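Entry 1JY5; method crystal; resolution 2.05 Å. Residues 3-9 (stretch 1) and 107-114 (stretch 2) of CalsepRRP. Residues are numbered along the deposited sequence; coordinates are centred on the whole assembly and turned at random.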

ATOM      1  N   LYS A   3     -22.524   6.527  -1.522  1.00 26.71           N
ATOM      2  CA  LYS A   3     -22.000   7.543  -2.427  1.00 24.98           C
ATOM      3  C   LYS A   3     -20.767   6.956  -3.117  1.00 23.22           C
ATOM      4  O   LYS A   3     -19.978   6.259  -2.481  1.00 24.41           O
ATOM      5  N   GLU A   4     -20.603   7.220  -4.410  1.00 21.61           N
ATOM      6  CA  GLU A   4     -19.439   6.709  -5.131  1.00 19.80           C
ATOM      7  C   GLU A   4     -18.217   7.358  -4.490  1.00 18.15           C
ATOM      8  O   GLU A   4     -18.277   8.514  -4.063  1.00 17.98           O
ATOM      9  N   PHE A   5     -17.120   6.616  -4.415  1.00 14.87           N
ATOM     10  CA  PHE A   5     -15.892   7.134  -3.818  1.00 14.83           C
ATOM     11  C   PHE A   5     -15.363   8.327  -4.610  1.00 13.85           C
ATOM     12  O   PHE A   5     -15.673   8.492  -5.791  1.00 14.86           O
ATOM     13  N   ASP A   6     -14.557   9.156  -3.958  1.00 13.35           N
ATOM     14  CA  ASP A   6     -14.022  10.358  -4.595  1.00 14.50           C
ATOM     15  C   ASP A   6     -12.665  10.175  -5.259  1.00 14.42           C
ATOM     16  O   ASP A   6     -12.445  10.643  -6.376  1.00 12.67           O
ATOM     17  N   TYR A   7     -11.754   9.496  -4.572  1.00 12.94           N
ATOM     18  CA  TYR A   7     -10.424   9.287  -5.117  1.00 13.47           C
ATOM     19  C   TYR A   7      -9.834   7.979  -4.610  1.00 14.77           C
ATOM     20  O   TYR A   7     -10.375   7.342  -3.702  1.00 13.68           O
ATOM     21  N   PHE A   8      -8.716   7.594  -5.212  1.00 13.40           N
ATOM     22  CA  PHE A   8      -8.004   6.374  -4.867  1.00 12.92           C
ATOM     23  C   PHE A   8      -6.772   6.668  -4.012  1.00 14.62           C
ATOM     24  O   PHE A   8      -6.028   7.617  -4.284  1.00 12.39           O
ATOM     25  N   THR A   9      -6.557   5.869  -2.973  1.00 12.46           N
ATOM     26  CA  THR A   9      -5.349   6.009  -2.168  1.00 14.04           C
ATOM     27  C   THR A   9      -4.555   4.726  -2.392  1.00 14.42           C
ATOM     28  O   THR A   9      -5.069   3.630  -2.162  1.00 14.76           O
ATOM     29  N   THR A 107     -14.202  -4.219  -3.451  1.00 13.61           N
ATOM     30  CA  THR A 107     -15.610  -4.227  -3.829  1.00 12.87           C
ATOM     31  C   THR A 107     -16.125  -2.797  -3.981  1.00 13.21           C
ATOM     32  O   THR A 107     -17.031  -2.543  -4.762  1.00 12.90           O
ATOM     33  N   CYS A 108     -15.539  -1.860  -3.242  1.00 13.96           N
ATOM     34  CA  CYS A 108     -15.973  -0.469  -3.310  1.00 13.31           C
ATOM     35  C   CYS A 108     -15.378   0.332  -4.484  1.00 14.87           C
ATOM     36  O   CYS A 108     -15.660   1.523  -4.629  1.00 13.59           O
ATOM     37  N   SER A 109     -14.554  -0.309  -5.314  1.00 14.47           N
ATOM     38  CA  SER A 109     -13.945   0.381  -6.457  1.00 16.17           C
ATOM     39  C   SER A 109     -14.836   0.406  -7.703  1.00 16.79           C
ATOM     40  O   SER A 109     -14.492   1.029  -8.716  1.00 16.23           O
ATOM     41  N   SER A 110     -15.969  -0.286  -7.646  1.00 16.93           N
ATOM     42  CA  SER A 110     -16.892  -0.281  -8.775  1.00 16.34           C
ATOM     43  C   SER A 110     -17.660   1.041  -8.707  1.00 18.08           C
ATOM     44  O   SER A 110     -17.837   1.601  -7.627  1.00 18.28           O
ATOM     45  N   PRO A 111     -18.131   1.556  -9.855  1.00 19.04           N
ATOM     46  CA  PRO A 111     -18.013   0.989 -11.198  1.00 17.72           C
ATOM     47  C   PRO A 111     -16.701   1.294 -11.925  1.00 16.92           C
ATOM     48  O   PRO A 111     -16.491   0.813 -13.037  1.00 17.49           O
ATOM     49  N   VAL A 112     -15.820   2.088 -11.318  1.00 15.23           N
ATOM     50  CA  VAL A 112     -14.553   2.429 -11.973  1.00 13.83           C
ATOM     51  C   VAL A 112     -13.777   1.167 -12.342  1.00 15.60           C
ATOM     52  O   VAL A 112     -13.298   1.032 -13.468  1.00 15.40           O
ATOM     53  N   LEU A 113     -13.641   0.258 -11.381  1.00 15.10           N
ATOM     54  CA  LEU A 113     -12.971  -1.016 -11.607  1.00 15.67           C
ATOM     55  C   LEU A 113     -14.133  -1.993 -11.425  1.00 16.65           C
ATOM     56  O   LEU A 113     -14.720  -2.072 -10.346  1.00 16.34           O
ATOM     57  N   GLY A 114     -14.471  -2.709 -12.496  1.00 15.55           N
ATOM     58  CA  GLY A 114     -15.621  -3.599 -12.480  1.00 16.63           C
ATOM     59  C   GLY A 114     -15.571  -4.976 -11.862  1.00 17.38           C
ATOM     60  O   GLY A 114     -16.622  -5.577 -11.627  1.00 17.29           O
TER

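The contact between residues 3-9 and 107-114 of CalsepRRP is a small, mainly apolar one, in which two phenylalanine rings meet the side chains and carbonyl groups of an irregular segment, with no direct hydrogen bond between the stretches and a single water bridging their backbones. It illustrates a general principle: segments far apart in sequence, here by at least 101 residues, can be held together by side-chain packing even when their backbones do not pair. The nearest CA atoms, those of F5 and S109, lie 7.5 Å apart, and the contact buries 290 Å² in all.

F5 and F8 both point their CA-to-CB bonds toward the second stretch, but they adopt different rotamers, p for F5 (chi1 70°) and m for F8 (chi1 -82°). V112, whose own CA-to-CB bond points toward the first stretch, serves both rings. Its t rotamer (chi1 178°) places CG2 3.5 Å from F5 CZ and CG1 4.0 Å from F8 CE1, so that each methyl makes the closest contact with a different ring. The CG1 methyl approaches F8 at the ring edge. L113, its CA-to-CB bond also toward the first stretch and in the m rotamer with chi2 t, adds its CD1 methyl 3.8 Å from F8 CZ. S109 contributes carbon rather than its hydroxyl to this pocket, its CB lying 4.1 Å from F8 CE2 at the edge of the ring.

The other neighbours of F5 are backbone carbonyls. C108 O sits 3.5 Å from F5 CD2 and S109 O 3.6 Å from F5 CE2. The latter oxygen also accepts a hydrogen bond from L113 N at 2.9 Å, closing a local turn; V112 and L113, at its end, lie within reach of the rings. C108 O has a polar partner as well: water 1 donates to it at 2.9 Å and accepts from F5 N at 3.1 Å, linking the two backbones where they do not meet directly.

Toward the solvent the packing thins. E4 leaves its backbone sideways, yet its extended chain (chi1 and chi2 both t) carries OE2 to 3.8 Å from V112 CG2 and 4.0 Å from P111 CD. These are contacts of a carboxylate with carbon, and P111 itself follows a cis peptide bond. K3 and D6 take no part in the contact; they pair with each other, in a salt bridge with K3 NZ 2.9 Å from D6 OD1. F5 and F8 supply most of the first stretch's buried surface.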

ATOM      1  CB  LYS A   3     -21.602   8.790  -1.635  1.00 25.52           C
ATOM      2  CG  LYS A   3     -20.843   9.829  -2.439  1.00 24.66           C
ATOM      3  CD  LYS A   3     -20.195  10.860  -1.530  1.00 26.93           C
ATOM      4  CE  LYS A   3     -18.960  11.456  -2.188  1.00 26.34           C
ATOM      5  NZ  LYS A   3     -18.225  12.370  -1.274  1.00 26.71           N
ATOM      6  CB  GLU A   4     -19.501   7.084  -6.616  1.00 20.04           C
ATOM      7  CG  GLU A   4     -18.515   6.308  -7.496  1.00 21.75           C
ATOM      8  CD  GLU A   4     -18.414   6.858  -8.912  1.00 24.69           C
ATOM      9  OE1 GLU A   4     -19.288   7.659  -9.307  1.00 23.66           O
ATOM     10  OE2 GLU A   4     -17.462   6.485  -9.640  1.00 23.84           O
ATOM     11  CB  PHE A   5     -14.837   6.025  -3.733  1.00 11.90           C
ATOM     12  CG  PHE A   5     -14.273   5.607  -5.062  1.00 14.77           C
ATOM     13  CD1 PHE A   5     -13.036   6.082  -5.489  1.00 12.26           C
ATOM     14  CD2 PHE A   5     -14.963   4.715  -5.875  1.00 13.13           C
ATOM     15  CE1 PHE A   5     -12.492   5.671  -6.709  1.00 13.69           C
ATOM     16  CE2 PHE A   5     -14.429   4.297  -7.095  1.00 15.46           C
ATOM     17  CZ  PHE A   5     -13.192   4.777  -7.512  1.00 14.60           C
ATOM     18  CB  ASP A   6     -13.936  11.480  -3.560  1.00 14.29           C
ATOM     19  CG  ASP A   6     -15.293  11.882  -3.032  1.00 17.00           C
ATOM     20  OD1 ASP A   6     -15.416  12.110  -1.809  1.00 18.22           O
ATOM     21  OD2 ASP A   6     -16.237  11.983  -3.846  1.00 17.92           O
ATOM     22  CB  TYR A   7      -9.512  10.458  -4.722  1.00 12.70           C
ATOM     23  CG  TYR A   7      -9.219  10.510  -3.237  1.00 13.76           C
ATOM     24  CD1 TYR A   7      -8.115   9.840  -2.700  1.00 15.20           C
ATOM     25  CD2 TYR A   7     -10.088  11.160  -2.357  1.00 12.48           C
ATOM     26  CE1 TYR A   7      -7.888   9.809  -1.322  1.00 12.87           C
ATOM     27  CE2 TYR A   7      -9.872  11.135  -0.976  1.00 13.32           C
ATOM     28  CZ  TYR A   7      -8.777  10.455  -0.467  1.00 14.29           C
ATOM     29  OH  TYR A   7      -8.594  10.384   0.894  1.00 16.08           O
ATOM     30  CB  PHE A   8      -7.505   5.676  -6.139  1.00 15.38           C
ATOM     31  CG  PHE A   8      -8.527   4.825  -6.832  1.00 14.30           C
ATOM     32  CD1 PHE A   8      -8.871   5.071  -8.160  1.00 15.85           C
ATOM     33  CD2 PHE A   8      -9.074   3.719  -6.192  1.00 13.58           C
ATOM     34  CE1 PHE A   8      -9.736   4.217  -8.843  1.00 13.95           C
ATOM     35  CE2 PHE A   8      -9.937   2.859  -6.865  1.00 14.04           C
ATOM     36  CZ  PHE A   8     -10.268   3.108  -8.190  1.00 13.00           C
ATOM     37  CB  THR A   9      -5.633   6.139  -0.642  1.00 15.09           C
ATOM     38  OG1 THR A   9      -6.098   7.460  -0.342  1.00 14.92           O
ATOM     39  CG2 THR A   9      -4.358   5.860   0.174  1.00 18.09           C
ATOM     40  CB  THR A 107     -16.469  -4.944  -2.762  1.00 10.82           C
ATOM     41  OG1 THR A 107     -16.217  -4.362  -1.477  1.00 11.95           O
ATOM     42  CG2 THR A 107     -16.139  -6.435  -2.711  1.00  9.59           C
ATOM     43  CB  CYS A 108     -15.649   0.234  -1.990  1.00 13.64           C
ATOM     44  SG  CYS A 108     -16.369  -0.514  -0.479  1.00 16.12           S
ATOM     45  CB  SER A 109     -12.585  -0.236  -6.819  1.00 13.76           C
ATOM     46  OG  SER A 109     -12.701  -1.595  -7.197  1.00 16.52           O
ATOM     47  CB  SER A 110     -17.862  -1.468  -8.690  1.00 16.64           C
ATOM     48  OG  SER A 110     -18.594  -1.464  -7.476  1.00 16.59           O
ATOM     49  CB  PRO A 111     -19.200   1.608 -11.919  1.00 18.62           C
ATOM     50  CG  PRO A 111     -19.144   3.013 -11.399  1.00 19.11           C
ATOM     51  CD  PRO A 111     -18.913   2.808  -9.899  1.00 20.51           C
ATOM     52  CB  VAL A 112     -13.678   3.334 -11.076  1.00 15.85           C
ATOM     53  CG1 VAL A 112     -12.353   3.619 -11.761  1.00 12.16           C
ATOM     54  CG2 VAL A 112     -14.406   4.638 -10.793  1.00 15.39           C
ATOM     55  CB  LEU A 113     -11.859  -1.231 -10.569  1.00 13.50           C
ATOM     56  CG  LEU A 113     -10.849  -0.073 -10.568  1.00 13.04           C
ATOM     57  CD1 LEU A 113      -9.709  -0.342  -9.578  1.00 10.87           C
ATOM     58  CD2 LEU A 113     -10.284   0.109 -11.971  1.00 13.17           C
TER
HETATM   59  O   HOH W   1     -17.595   3.559  -4.094  1.00 18.70           O